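Local coordinates for ALKF (Bacillus cereus, PDB 3ZBO), which belongs to a family related to the HEAT-like repeat DNA glycosylases and has affinity for branched DNA structures, though its biological function is unknown, at residues E171-K174 / S175-N179; I123-D127 / E128-S132; W135-Y138 / C139-G143; A95-Y98 / M99-D102; L181-V184 / A185-V189. All coordinates share one frame; numbering follows the deposited sequence.

Contact 1. Residues E171-K174 / S175-N179; sequences ERTK and SAMNN
Arg172 and Thr173 pair with Ala176 and Met177 in the first turns of helix 171-187, one of the long helices of this HEAT-like repeat fold. The close-packed part is the backbone and the face carrying Thr173, Ala176 and Met177. Met177 N donates to Thr173 O at 2.8 Å and Asn178 N to Lys174 O at 2.9 Å, while the bond from Ser175 N to Glu171 O is long and weak. Met177 CG stands opposite its own carbonyl carbon (chi1 -78°) and comes within 3.3 Å of Thr173 O; beyond it the chain runs straight toward helix 152-165, its SD 4.3 Å from Thr173 CG2. On this side Ala176 packs against Trp135 and Thr173 against Met131 of helix 128-144, and the Thr173 hydroxyl is bonded to Glu128 O. The looser side carries Glu171, Arg172 and Ser175, all partly exposed. There Arg172 folds back through bends at chi2 and chi3, which brings NH2 obliquely to 3.3 Å from Ser175 OG, and its guanidinium makes a cation-pi contact with Tyr98. Lys174, although buried, sends an extended chain back along the helix to Glu171, and its amine is also bonded to Glu206 O. In that salt bridge Lys174 NZ sits 2.9 Å from Glu171 OE1, on the syn side and 30° out of the carboxylate plane.

Contact 2. Residues I123-D127 / E128-S132; sequences IASGD and ELKMS
Between Ile123 and Met131 the chain folds back on itself, their CA atoms 4.2 Å apart, as helix 115-124 gives way to helix 128-144 through a short turn. Gly126 carries the positive phi, 78°, and Asp127 is the N-cap of the second helix, its carbonyl O accepting from Met131 N at 2.8 Å. With CG opposite its own N (chi1 168°), the Asp127 carboxylate reaches forward over the first helical turn. OD1 takes Lys130 N at 2.9 Å through its anti lone pair, in a nearly straight bond of 164°. A water donates to the same OD1 and accepts from Leu129 N. Ahead of the cap, Ser125 OG receives Asp127 N at 3.1 Å, closing an ST turn; it is also hydrogen-bonded to Trp122 O and lies against Lys130 CB. Met131 SD lies 3.3 Å from Ile123 O, and the bend at chi3 brings CE to 3.5 Å from Gly126 C. Glu128 OE2 accepts from Arg172 N of helix 171-187. Two amides at the start of the helix, those of Leu129 and Lys130, are thus satisfied directly or through water, and the negative carboxylate is probably stabilised by the positive end of the helix dipole.

Contact 3. Residues W135-Y138 / C139-G143; sequences WSCY and CWLLG
The Trp140 indole lies over the Ser136 carbonyl: Ser136 O stands 3.1 Å above the ring plane, offset toward the rim, and Cys139 CB lies farther out over the same face. The nearest ring atom is Trp140 CD1, 3.2 Å from Ser136 O. Trp140 NE1 is also near that oxygen but poorly aimed at it; its hydrogen bond goes to Asp102 O in helix 98-110. Ser136 CB approaches the pyrrole side of the indole, 3.8 Å from Trp140 NE1, and Tyr238 meets the indole edge-to-face. The second ring of the contact, Tyr138, has Leu141 CD1 over one face, with Tyr138 CD2 4.4 Å from that methyl. Its hydroxyl is bonded to Asp120 and Lys154. The segments form one run of helix 128-144, a central helix of this HEAT-like repeat protein, packed between helices 98-110, 115-124, 152-165 and 171-187. Regular i to i+4 bonds carry the backbone, among them Leu141 N to Cys137 O at 2.8 Å. Ser136 O accepts Trp140 N at 3.0 Å, in its carbonyl plane, and this one carbonyl therefore meets both the amide and the indole of the same tryptophan. Cys137 SG, opposite the backbone N (chi1 -179°), meets Leu141 CD1 at 4.1 Å. One residue on, Leu142 CG rests on the carbonyl of Tyr138, 3.2 Å from its O. Trp135 faces the other way, its indole edge-to-face with Phe180 and against Met158 and Val162.

Contact 4. Residues A95-Y98 / M99-D102; sequences AYFY and MLSD
Phe97 and Tyr98 both hold CG between their backbone N and carbonyl carbon (chi1 78° in each), which sends both rings the same way as the Met99 side chain, so that they lie beside it. Met99 CG lies over the Tyr98 face, 4.0 Å from the ring centroid, in a CH-pi contact, and touches Phe97 CE2 at 3.5 Å. Met99 SD is oblique to both rings, 4.8 Å from the Phe97 centroid, in Met-aromatic contacts. Leu100 CD1 fills the angle between Phe97 and Tyr96, 3.7 Å from Tyr96 CE2, while Ala95 CB closes on Leu100 CB. This is the start of helix 98-110, with Phe97 at the N-cap position: its carbonyl O accepts Ser101 N at 3.2 Å and, weakly, Leu100 N. The Phe97 ring leans over the first amides and meets Tyr68 edge-to-face; Tyr96 stacks on His34. At the far side Asp102 N donates to Tyr98 O at 2.8 Å, and Asp102 OD2 lies at the edge of the Tyr98 ring. Ser101 OG donates to Asp102 OD1 at 2.8 Å from well above the carboxylate plane, and the same OD1 is bonded to Ser132 OG of helix 128-144.

Contact 5. Residues L181-V184 / A185-V189; sequences LNTV and AISYV
Four successive i to i+4 bonds, from Ala185 N to Leu181 O through Tyr188 N to Val184 O, close the C-terminal end of helix 171-187 in this fold related to the HEAT-like repeat proteins, with Ser187 N 2.7 Å from Thr183 O and Tyr188 N 3.1 Å from Val184 O, the last 34° out of the carbonyl plane, before Tyr188 leaves helical geometry. Val184 and Tyr188 lie side by side and point the same way. Val184 CG1, the branch opposite the backbone N (chi1 172°), reaches the residue four on: it lies 4.0 Å from Tyr188 CB and meets the edge of the ring near CD2. One residue back, Thr183 CG2, likewise opposite its backbone N, rests 4.1 Å from Ser187 CB, while the Thr183 hydroxyl is bonded to Asn179 O. Ala185 CB comes within 3.5 Å of Leu181 O, and Ile186 CG1 lies 3.6 Å from Asn182 O. Ser187 OG is bonded to Phe234 O and Ser187 O to Lys235 NZ. Around the helix end, Val184 and Tyr188 pack against Leu142 of helix 128-144, with Thr183 also on Cys139. Leu181 and Val184 face helix 152-165 at Leu159 and Ile155, and Asn182, Ala185 and Ile186 line the side toward helix 219-228.

Along the chain the order is contact 4, 2, 3, 1 and 5, each closing before the next opens. Contacts 2 and 3 share helix 128-144, their centres about 15 Å apart, and contacts 1 and 5 share helix 171-187 at the same spacing. The two helices run side by side: contact 1 touches contacts 2 and 3, and contact 5 touches contact 3, their centres about 10 Å apart. Contact 4, at the start of helix 98-110, joins helix 128-144 through Asp102 and touches contact 1 as well, but its centre is about 23 Å from that of contact 5. Together they join three neighbouring helices, consistent with the stacked helices of a HEAT-like repeat fold.

Contact 1. Residues E171-K174 / S175-N179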
loop_
_atom_site.group_PDB
_atom_site.type_symbol
_atom_site.label_atom_id
_atom_site.label_comp_id
_atom_site.label_asym_id
_atom_site.label_seq_id
_atom_site.Cartn_x
_atom_site.Cartn_y
_atom_site.Cartn_z
ATOM N N GLU A 171 5.299 -5.454 13.278
ATOM C CA GLU A 171 6.256 -5.623 12.172
ATOM C C GLU A 171 5.795 -4.972 10.879
ATOM O O GLU A 171 6.554 -4.246 10.236
ATOM C CB GLU A 171 6.680 -7.047 11.879
ATOM C CG GLU A 171 7.106 -7.800 13.180
ATOM C CD GLU A 171 8.282 -7.155 13.906
ATOM O OE1 GLU A 171 9.186 -6.566 13.253
ATOM O OE2 GLU A 171 8.371 -7.298 15.188
ATOM N N ARG A 172 4.580 -5.285 10.427
ATOM C CA ARG A 172 4.198 -4.701 9.149
ATOM C C ARG A 172 3.977 -3.234 9.247
ATOM O O ARG A 172 4.191 -2.487 8.243
ATOM C CB ARG A 172 2.919 -5.352 8.582
ATOM C CG ARG A 172 3.109 -6.803 8.208
ATOM C CD ARG A 172 4.376 -7.253 7.469
ATOM N NE ARG A 172 4.671 -6.288 6.383
ATOM C CZ ARG A 172 5.681 -6.500 5.560
ATOM N NH1 ARG A 172 6.402 -7.684 5.624
ATOM N NH2 ARG A 172 5.999 -5.525 4.713
ATOM N N THR A 173 3.608 -2.715 10.404
ATOM C CA THR A 173 3.436 -1.293 10.602
ATOM C C THR A 173 4.817 -0.632 10.369
ATOM O O THR A 173 4.906 0.484 9.800
ATOM C CB THR A 173 2.842 -0.989 11.996
ATOM O OG1 THR A 173 1.734 -1.856 12.213
ATOM C CG2 THR A 173 2.354 0.446 12.011
ATOM N N LYS A 174 5.894 -1.237 10.906
ATOM C CA LYS A 174 7.229 -0.667 10.816
ATOM C C LYS A 174 7.569 -0.477 9.313
ATOM O O LYS A 174 8.170 0.535 8.939
ATOM C CB LYS A 174 8.289 -1.690 11.302
ATOM C CG LYS A 174 8.284 -1.921 12.769
ATOM C CD LYS A 174 9.445 -2.917 13.054
ATOM C CE LYS A 174 9.492 -3.267 14.515
ATOM N NZ LYS A 174 10.534 -4.385 14.677
ATOM N N SER A 175 7.266 -1.469 8.450
ATOM C CA SER A 175 7.575 -1.348 7.014
ATOM C C SER A 175 6.857 -0.153 6.447
ATOM O O SER A 175 7.492 0.637 5.691
ATOM C CB SER A 175 7.112 -2.640 6.331
ATOM O OG SER A 175 7.122 -2.421 4.886
ATOM N N ALA A 176 5.589 0.035 6.767
ATOM C CA ALA A 176 4.877 1.155 6.189
ATOM C C ALA A 176 5.307 2.488 6.764
ATOM O O ALA A 176 5.369 3.504 6.001
ATOM C CB ALA A 176 3.310 0.972 6.442
ATOM N N MET A 177 5.622 2.537 8.051
ATOM C CA MET A 177 6.120 3.838 8.630
ATOM C C MET A 177 7.495 4.156 7.972
ATOM O O MET A 177 7.808 5.339 7.789
ATOM C CB MET A 177 6.313 3.602 10.143
ATOM C CG MET A 177 5.015 3.631 10.857
ATOM S SD MET A 177 5.527 3.272 12.623
ATOM C CE MET A 177 4.203 4.099 13.514
ATOM N N ASN A 178 8.323 3.110 7.712
ATOM C CA ASN A 178 9.597 3.393 7.038
ATOM C C ASN A 178 9.400 3.974 5.629
ATOM O O ASN A 178 10.154 4.915 5.249
ATOM C CB ASN A 178 10.445 2.084 7.010
ATOM C CG ASN A 178 11.887 2.333 6.588
ATOM O OD1 ASN A 178 12.249 2.031 5.417
ATOM N ND2 ASN A 178 12.643 2.795 7.517
ATOM N N ASN A 179 8.420 3.388 4.938
ATOM C CA ASN A 179 8.048 3.890 3.601
ATOM C C ASN A 179 7.607 5.372 3.792
ATOM O O ASN A 179 8.006 6.241 2.946
ATOM C CB ASN A 179 6.960 2.934 3.010
ATOM C CG ASN A 179 6.604 3.257 1.592
ATOM O OD1 ASN A 179 7.346 3.979 0.929
ATOM N ND2 ASN A 179 5.535 2.614 1.073
#

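Contact 2. Residues I123-D127 / E128-S132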
loop_
_atom_site.group_PDB
_atom_site.type_symbol
_atom_site.label_atom_id
_atom_site.label_comp_id
_atom_site.label_asym_id
_atom_site.label_seq_id
_atom_site.Cartn_x
_atom_site.Cartn_y
_atom_site.Cartn_z
ATOM N N ILE A 123 -4.522 4.388 11.240
ATOM C CA ILE A 123 -3.256 4.542 11.987
ATOM C C ILE A 123 -3.503 4.455 13.521
ATOM O O ILE A 123 -2.663 3.931 14.256
ATOM C CB ILE A 123 -2.569 5.841 11.536
ATOM C CG1 ILE A 123 -1.979 5.636 10.147
ATOM C CG2 ILE A 123 -1.442 6.278 12.582
ATOM C CD1 ILE A 123 -1.495 6.949 9.561
ATOM N N ALA A 124 -4.623 5.086 13.913
ATOM C CA ALA A 124 -4.990 5.158 15.370
ATOM C C ALA A 124 -5.495 3.855 15.921
ATOM O O ALA A 124 -5.747 3.722 17.193
ATOM C CB ALA A 124 -6.031 6.213 15.528
ATOM N N SER A 125 -5.756 2.880 15.044
ATOM C CA SER A 125 -6.468 1.700 15.494
ATOM C C SER A 125 -5.749 0.770 16.372
ATOM O O SER A 125 -6.396 -0.078 17.104
ATOM C CB SER A 125 -6.934 0.861 14.279
ATOM O OG SER A 125 -5.805 0.228 13.625
ATOM N N GLY A 126 -4.431 0.762 16.354
ATOM C CA GLY A 126 -3.621 -0.224 17.100
ATOM C C GLY A 126 -3.529 -1.597 16.464
ATOM O O GLY A 126 -2.884 -2.481 17.036
ATOM N N ASP A 127 -4.149 -1.833 15.261
ATOM C CA ASP A 127 -4.131 -3.135 14.632
ATOM C C ASP A 127 -3.097 -3.143 13.524
ATOM O O ASP A 127 -3.062 -2.191 12.756
ATOM C CB ASP A 127 -5.563 -3.396 14.058
ATOM C CG ASP A 127 -5.574 -4.562 13.162
ATOM O OD1 ASP A 127 -5.292 -4.484 11.911
ATOM O OD2 ASP A 127 -5.822 -5.664 13.688
ATOM N N GLU A 128 -2.191 -4.144 13.587
ATOM C CA GLU A 128 -0.968 -4.174 12.717
ATOM C C GLU A 128 -1.323 -3.824 11.270
ATOM O O GLU A 128 -0.687 -2.884 10.675
ATOM C CB GLU A 128 -0.304 -5.585 12.804
ATOM C CG GLU A 128 0.907 -5.668 11.862
ATOM C CD GLU A 128 1.751 -6.848 12.166
ATOM O OE1 GLU A 128 1.252 -7.738 12.977
ATOM O OE2 GLU A 128 2.817 -7.061 11.635
ATOM N N LEU A 129 -2.202 -4.598 10.644
ATOM C CA LEU A 129 -2.324 -4.403 9.210
ATOM C C LEU A 129 -3.217 -3.224 8.880
ATOM O O LEU A 129 -3.009 -2.564 7.790
ATOM C CB LEU A 129 -2.941 -5.648 8.593
ATOM C CG LEU A 129 -2.037 -6.888 8.620
ATOM C CD1 LEU A 129 -2.737 -8.134 8.172
ATOM C CD2 LEU A 129 -0.841 -6.636 7.672
ATOM N N LYS A 130 -4.164 -2.857 9.753
ATOM C CA LYS A 130 -4.881 -1.608 9.487
ATOM C C LYS A 130 -3.962 -0.363 9.585
ATOM O O LYS A 130 -4.014 0.539 8.710
ATOM C CB LYS A 130 -6.029 -1.351 10.508
ATOM C CG LYS A 130 -7.168 -2.175 10.250
ATOM C CD LYS A 130 -8.337 -1.625 11.212
ATOM C CE LYS A 130 -9.378 -2.719 11.340
ATOM N NZ LYS A 130 -10.407 -1.984 12.189
ATOM N N MET A 131 -3.061 -0.396 10.578
ATOM C CA MET A 131 -2.120 0.715 10.669
ATOM C C MET A 131 -1.193 0.691 9.464
ATOM O O MET A 131 -0.857 1.751 8.972
ATOM C CB MET A 131 -1.243 0.627 11.949
ATOM C CG MET A 131 -2.224 0.823 13.151
ATOM S SD MET A 131 -1.281 0.985 14.713
ATOM C CE MET A 131 -0.503 -0.626 14.908
ATOM N N SER A 132 -0.736 -0.502 9.070
ATOM C CA SER A 132 0.139 -0.576 7.855
ATOM C C SER A 132 -0.580 0.040 6.648
ATOM O O SER A 132 0.045 0.782 5.865
ATOM C CB SER A 132 0.467 -2.049 7.564
ATOM O OG SER A 132 1.465 -2.070 6.548
HETATM O O HOH W 1 -3.658 -6.893 11.738
#

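Contact 3. Residues W135-Y138 / C139-G143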
loop_
_atom_site.group_PDB
_atom_site.type_symbol
_atom_site.label_atom_id
_atom_site.label_comp_id
_atom_site.label_asym_id
_atom_site.label_seq_id
_atom_site.Cartn_x
_atom_site.Cartn_y
_atom_site.Cartn_z
ATOM N N TRP A 135 -0.608 4.037 7.048
ATOM C CA TRP A 135 0.739 4.657 6.693
ATOM C C TRP A 135 0.966 4.490 5.226
ATOM O O TRP A 135 1.443 5.450 4.579
ATOM C CB TRP A 135 1.828 3.992 7.511
ATOM C CG TRP A 135 1.749 4.383 8.988
ATOM C CD1 TRP A 135 1.367 3.626 10.053
ATOM C CD2 TRP A 135 2.186 5.660 9.539
ATOM N NE1 TRP A 135 1.461 4.365 11.226
ATOM C CE2 TRP A 135 1.986 5.599 10.929
ATOM C CE3 TRP A 135 2.739 6.834 8.965
ATOM C CZ2 TRP A 135 2.306 6.661 11.803
ATOM C CZ3 TRP A 135 3.061 7.890 9.789
ATOM C CH2 TRP A 135 2.857 7.834 11.211
ATOM N N SER A 136 0.635 3.298 4.665
ATOM C CA SER A 136 0.858 3.088 3.224
ATOM C C SER A 136 0.022 4.101 2.391
ATOM O O SER A 136 0.551 4.639 1.432
ATOM C CB SER A 136 0.489 1.669 2.801
ATOM O OG SER A 136 1.372 0.695 3.465
ATOM N N CYS A 137 -1.225 4.287 2.789
ATOM C CA CYS A 137 -2.073 5.224 2.020
ATOM C C CYS A 137 -1.430 6.574 2.020
ATOM O O CYS A 137 -1.448 7.199 0.921
ATOM C CB CYS A 137 -3.394 5.237 2.749
ATOM S SG CYS A 137 -4.593 6.349 1.897
ATOM N N TYR A 138 -0.871 7.037 3.134
ATOM C CA TYR A 138 -0.194 8.341 3.080
ATOM C C TYR A 138 0.949 8.343 2.070
ATOM O O TYR A 138 1.197 9.355 1.397
ATOM C CB TYR A 138 0.311 8.867 4.422
ATOM C CG TYR A 138 -0.758 9.636 5.143
ATOM C CD1 TYR A 138 -1.681 8.988 5.977
ATOM C CD2 TYR A 138 -0.886 11.016 4.905
ATOM C CE1 TYR A 138 -2.679 9.751 6.598
ATOM C CE2 TYR A 138 -1.891 11.763 5.594
ATOM C CZ TYR A 138 -2.739 11.116 6.377
ATOM O OH TYR A 138 -3.703 11.891 6.996
ATOM N N CYS A 139 1.728 7.270 2.022
ATOM C CA CYS A 139 2.822 7.244 1.018
ATOM C C CYS A 139 2.242 7.386 -0.381
ATOM O O CYS A 139 2.835 8.130 -1.192
ATOM C CB CYS A 139 3.582 5.929 1.083
ATOM S SG CYS A 139 4.390 5.623 2.635
ATOM N N TRP A 140 1.106 6.726 -0.713
ATOM C CA TRP A 140 0.561 6.810 -2.053
ATOM C C TRP A 140 -0.019 8.180 -2.275
ATOM O O TRP A 140 0.110 8.703 -3.414
ATOM C CB TRP A 140 -0.542 5.731 -2.279
ATOM C CG TRP A 140 -0.059 4.358 -1.823
ATOM C CD1 TRP A 140 -0.890 3.445 -1.193
ATOM C CD2 TRP A 140 1.251 3.737 -1.874
ATOM N NE1 TRP A 140 -0.193 2.284 -0.873
ATOM C CE2 TRP A 140 1.123 2.463 -1.196
ATOM C CE3 TRP A 140 2.567 4.161 -2.299
ATOM C CZ2 TRP A 140 2.181 1.562 -1.093
ATOM C CZ3 TRP A 140 3.596 3.308 -2.169
ATOM C CH2 TRP A 140 3.437 1.998 -1.533
ATOM N N LEU A 141 -0.633 8.775 -1.251
ATOM C CA LEU A 141 -1.193 10.157 -1.430
ATOM C C LEU A 141 -0.066 11.156 -1.673
ATOM O O LEU A 141 -0.199 12.057 -2.550
ATOM C CB LEU A 141 -1.893 10.574 -0.141
ATOM C CG LEU A 141 -3.206 9.889 0.133
ATOM C CD1 LEU A 141 -3.597 10.326 1.496
ATOM C CD2 LEU A 141 -4.257 10.270 -0.897
ATOM N N LEU A 142 1.053 11.021 -0.982
ATOM C CA LEU A 142 2.170 12.030 -1.168
ATOM C C LEU A 142 2.707 11.908 -2.589
ATOM O O LEU A 142 3.279 12.892 -3.091
ATOM C CB LEU A 142 3.231 11.706 -0.169
ATOM C CG LEU A 142 2.866 12.128 1.216
ATOM C CD1 LEU A 142 3.790 11.479 2.277
ATOM C CD2 LEU A 142 2.781 13.694 1.416
ATOM N N GLY A 143 2.458 10.769 -3.303
ATOM C CA GLY A 143 2.826 10.711 -4.746
ATOM C C GLY A 143 1.755 11.080 -5.754
ATOM O O GLY A 143 2.067 11.280 -6.969
#

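Contact 4. Residues A95-Y98 / M99-D102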
loop_
_atom_site.group_PDB
_atom_site.type_symbol
_atom_site.label_atom_id
_atom_site.label_comp_id
_atom_site.label_asym_id
_atom_site.label_seq_id
_atom_site.Cartn_x
_atom_site.Cartn_y
_atom_site.Cartn_z
ATOM N N ALA A 95 -8.163 -7.954 4.463
ATOM C CA ALA A 95 -6.805 -7.858 3.961
ATOM C C ALA A 95 -5.877 -8.598 4.927
ATOM O O ALA A 95 -5.285 -8.022 5.853
ATOM C CB ALA A 95 -6.444 -6.359 3.916
ATOM N N TYR A 96 -5.696 -9.883 4.621
ATOM C CA TYR A 96 -5.104 -10.733 5.676
ATOM C C TYR A 96 -3.595 -10.739 5.790
ATOM O O TYR A 96 -3.016 -11.340 6.683
ATOM C CB TYR A 96 -5.589 -12.199 5.506
ATOM C CG TYR A 96 -5.148 -12.875 4.270
ATOM C CD1 TYR A 96 -3.894 -13.487 4.174
ATOM C CD2 TYR A 96 -5.963 -12.900 3.149
ATOM C CE1 TYR A 96 -3.453 -14.107 3.036
ATOM C CE2 TYR A 96 -5.539 -13.560 1.928
ATOM C CZ TYR A 96 -4.269 -14.205 1.880
ATOM O OH TYR A 96 -3.807 -14.770 0.734
ATOM N N PHE A 97 -2.954 -10.117 4.813
ATOM C CA PHE A 97 -1.518 -9.877 4.902
ATOM C C PHE A 97 -1.114 -8.616 4.205
ATOM O O PHE A 97 -1.959 -8.002 3.530
ATOM C CB PHE A 97 -0.707 -11.133 4.370
ATOM C CG PHE A 97 -0.638 -11.255 2.834
ATOM C CD1 PHE A 97 -1.820 -11.355 2.035
ATOM C CD2 PHE A 97 0.614 -11.252 2.193
ATOM C CE1 PHE A 97 -1.745 -11.541 0.602
ATOM C CE2 PHE A 97 0.696 -11.428 0.829
ATOM C CZ PHE A 97 -0.468 -11.562 0.002
ATOM N N TYR A 98 0.167 -8.211 4.343
ATOM C CA TYR A 98 0.515 -6.845 3.939
ATOM C C TYR A 98 0.351 -6.527 2.456
ATOM O O TYR A 98 0.137 -5.358 2.135
ATOM C CB TYR A 98 1.959 -6.510 4.390
ATOM C CG TYR A 98 3.016 -7.134 3.480
ATOM C CD1 TYR A 98 3.458 -8.456 3.766
ATOM C CD2 TYR A 98 3.523 -6.451 2.393
ATOM C CE1 TYR A 98 4.431 -9.089 2.934
ATOM C CE2 TYR A 98 4.473 -7.036 1.521
ATOM C CZ TYR A 98 4.901 -8.379 1.799
ATOM O OH TYR A 98 5.859 -8.951 0.932
ATOM N N MET A 99 0.418 -7.512 1.562
ATOM C CA MET A 99 0.311 -7.064 0.161
ATOM C C MET A 99 -1.094 -6.593 -0.032
ATOM O O MET A 99 -1.327 -5.691 -0.875
ATOM C CB MET A 99 0.556 -8.230 -0.775
ATOM C CG MET A 99 2.048 -8.647 -0.734
ATOM S SD MET A 99 2.445 -9.951 -1.970
ATOM C CE MET A 99 2.741 -8.891 -3.345
ATOM N N LEU A 100 -2.080 -7.192 0.631
ATOM C CA LEU A 100 -3.466 -6.714 0.547
ATOM C C LEU A 100 -3.648 -5.364 1.270
ATOM O O LEU A 100 -4.282 -4.438 0.707
ATOM C CB LEU A 100 -4.463 -7.777 1.105
ATOM C CG LEU A 100 -4.578 -8.949 0.154
ATOM C CD1 LEU A 100 -5.265 -10.054 0.930
ATOM C CD2 LEU A 100 -5.478 -8.585 -1.106
ATOM N N SER A 101 -3.151 -5.240 2.530
ATOM C CA SER A 101 -3.363 -3.994 3.200
ATOM C C SER A 101 -2.679 -2.844 2.470
ATOM O O SER A 101 -3.235 -1.737 2.373
ATOM C CB SER A 101 -2.910 -4.066 4.666
ATOM O OG SER A 101 -1.526 -4.419 4.715
ATOM N N ASP A 102 -1.452 -3.081 1.971
ATOM C CA ASP A 102 -0.560 -1.938 1.576
ATOM C C ASP A 102 -0.704 -1.687 0.060
ATOM O O ASP A 102 -0.651 -0.506 -0.326
ATOM C CB ASP A 102 0.887 -2.259 1.851
ATOM C CG ASP A 102 1.199 -2.510 3.341
ATOM O OD1 ASP A 102 0.305 -2.390 4.200
ATOM O OD2 ASP A 102 2.384 -2.872 3.510
#

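Contact 5. Residues L181-V184 / A185-V189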
loop_
_atom_site.group_PDB
_atom_site.type_symbol
_atom_site.label_atom_id
_atom_site.label_comp_id
_atom_site.label_asym_id
_atom_site.label_seq_id
_atom_site.Cartn_x
_atom_site.Cartn_y
_atom_site.Cartn_z
ATOM N N LEU A 181 8.649 7.611 5.983
ATOM C CA LEU A 181 9.872 8.433 6.129
ATOM C C LEU A 181 10.494 8.675 4.764
ATOM O O LEU A 181 10.831 9.804 4.431
ATOM C CB LEU A 181 10.968 7.740 6.992
ATOM C CG LEU A 181 10.549 7.452 8.422
ATOM C CD1 LEU A 181 11.890 6.988 9.063
ATOM C CD2 LEU A 181 10.069 8.811 9.184
ATOM N N ASN A 182 10.667 7.596 3.986
ATOM C CA ASN A 182 11.264 7.784 2.664
ATOM C C ASN A 182 10.467 8.636 1.768
ATOM O O ASN A 182 11.027 9.473 1.086
ATOM C CB ASN A 182 11.305 6.429 1.950
ATOM C CG ASN A 182 12.487 5.642 2.205
ATOM O OD1 ASN A 182 13.500 5.828 1.462
ATOM N ND2 ASN A 182 12.324 4.560 2.944
ATOM N N THR A 183 9.148 8.516 1.810
ATOM C CA THR A 183 8.264 9.203 0.860
ATOM C C THR A 183 8.191 10.661 1.242
ATOM O O THR A 183 8.190 11.527 0.339
ATOM C CB THR A 183 6.867 8.555 0.872
ATOM O OG1 THR A 183 7.019 7.192 0.459
ATOM C CG2 THR A 183 6.016 9.271 -0.216
ATOM N N VAL A 184 8.077 10.981 2.540
ATOM C CA VAL A 184 8.056 12.434 2.959
ATOM C C VAL A 184 9.390 13.047 2.497
ATOM O O VAL A 184 9.405 14.142 1.925
ATOM C CB VAL A 184 7.870 12.601 4.483
ATOM C CG1 VAL A 184 8.076 14.119 4.838
ATOM C CG2 VAL A 184 6.418 12.146 4.880
ATOM N N ALA A 185 10.513 12.357 2.738
ATOM C CA ALA A 185 11.820 13.014 2.390
ATOM C C ALA A 185 11.938 13.333 0.934
ATOM O O ALA A 185 12.651 14.322 0.595
ATOM C CB ALA A 185 12.913 12.109 2.867
ATOM N N ILE A 186 11.407 12.501 0.062
ATOM C CA ILE A 186 11.521 12.722 -1.365
ATOM C C ILE A 186 10.351 13.446 -1.960
ATOM O O ILE A 186 10.534 14.315 -2.847
ATOM C CB ILE A 186 11.760 11.335 -2.039
ATOM C CG1 ILE A 186 13.074 10.734 -1.588
ATOM C CG2 ILE A 186 11.719 11.517 -3.585
ATOM C CD1 ILE A 186 14.329 11.659 -1.703
ATOM N N SER A 187 9.114 13.131 -1.571
ATOM C CA SER A 187 7.950 13.661 -2.262
ATOM C C SER A 187 7.218 14.807 -1.547
ATOM O O SER A 187 6.280 15.313 -2.135
ATOM C CB SER A 187 6.942 12.548 -2.562
ATOM O OG SER A 187 7.544 11.545 -3.414
ATOM N N TYR A 188 7.639 15.174 -0.358
ATOM C CA TYR A 188 7.028 16.295 0.382
ATOM C C TYR A 188 8.085 17.263 0.834
ATOM O O TYR A 188 8.524 17.298 1.962
ATOM C CB TYR A 188 6.250 15.695 1.589
ATOM C CG TYR A 188 5.390 16.857 2.230
ATOM C CD1 TYR A 188 4.327 17.371 1.561
ATOM C CD2 TYR A 188 5.756 17.300 3.501
ATOM C CE1 TYR A 188 3.555 18.438 2.213
ATOM C CE2 TYR A 188 5.036 18.290 4.193
ATOM C CZ TYR A 188 3.968 18.870 3.474
ATOM O OH TYR A 188 3.285 19.872 4.123
ATOM N N VAL A 189 8.506 18.089 -0.141
ATOM C CA VAL A 189 9.664 18.959 0.112
ATOM C C VAL A 189 9.548 19.919 1.273
ATOM O O VAL A 189 10.593 20.281 1.856
ATOM C CB VAL A 189 10.153 19.725 -1.136
ATOM C CG1 VAL A 189 10.564 18.770 -2.212
ATOM C CG2 VAL A 189 9.136 20.712 -1.665
#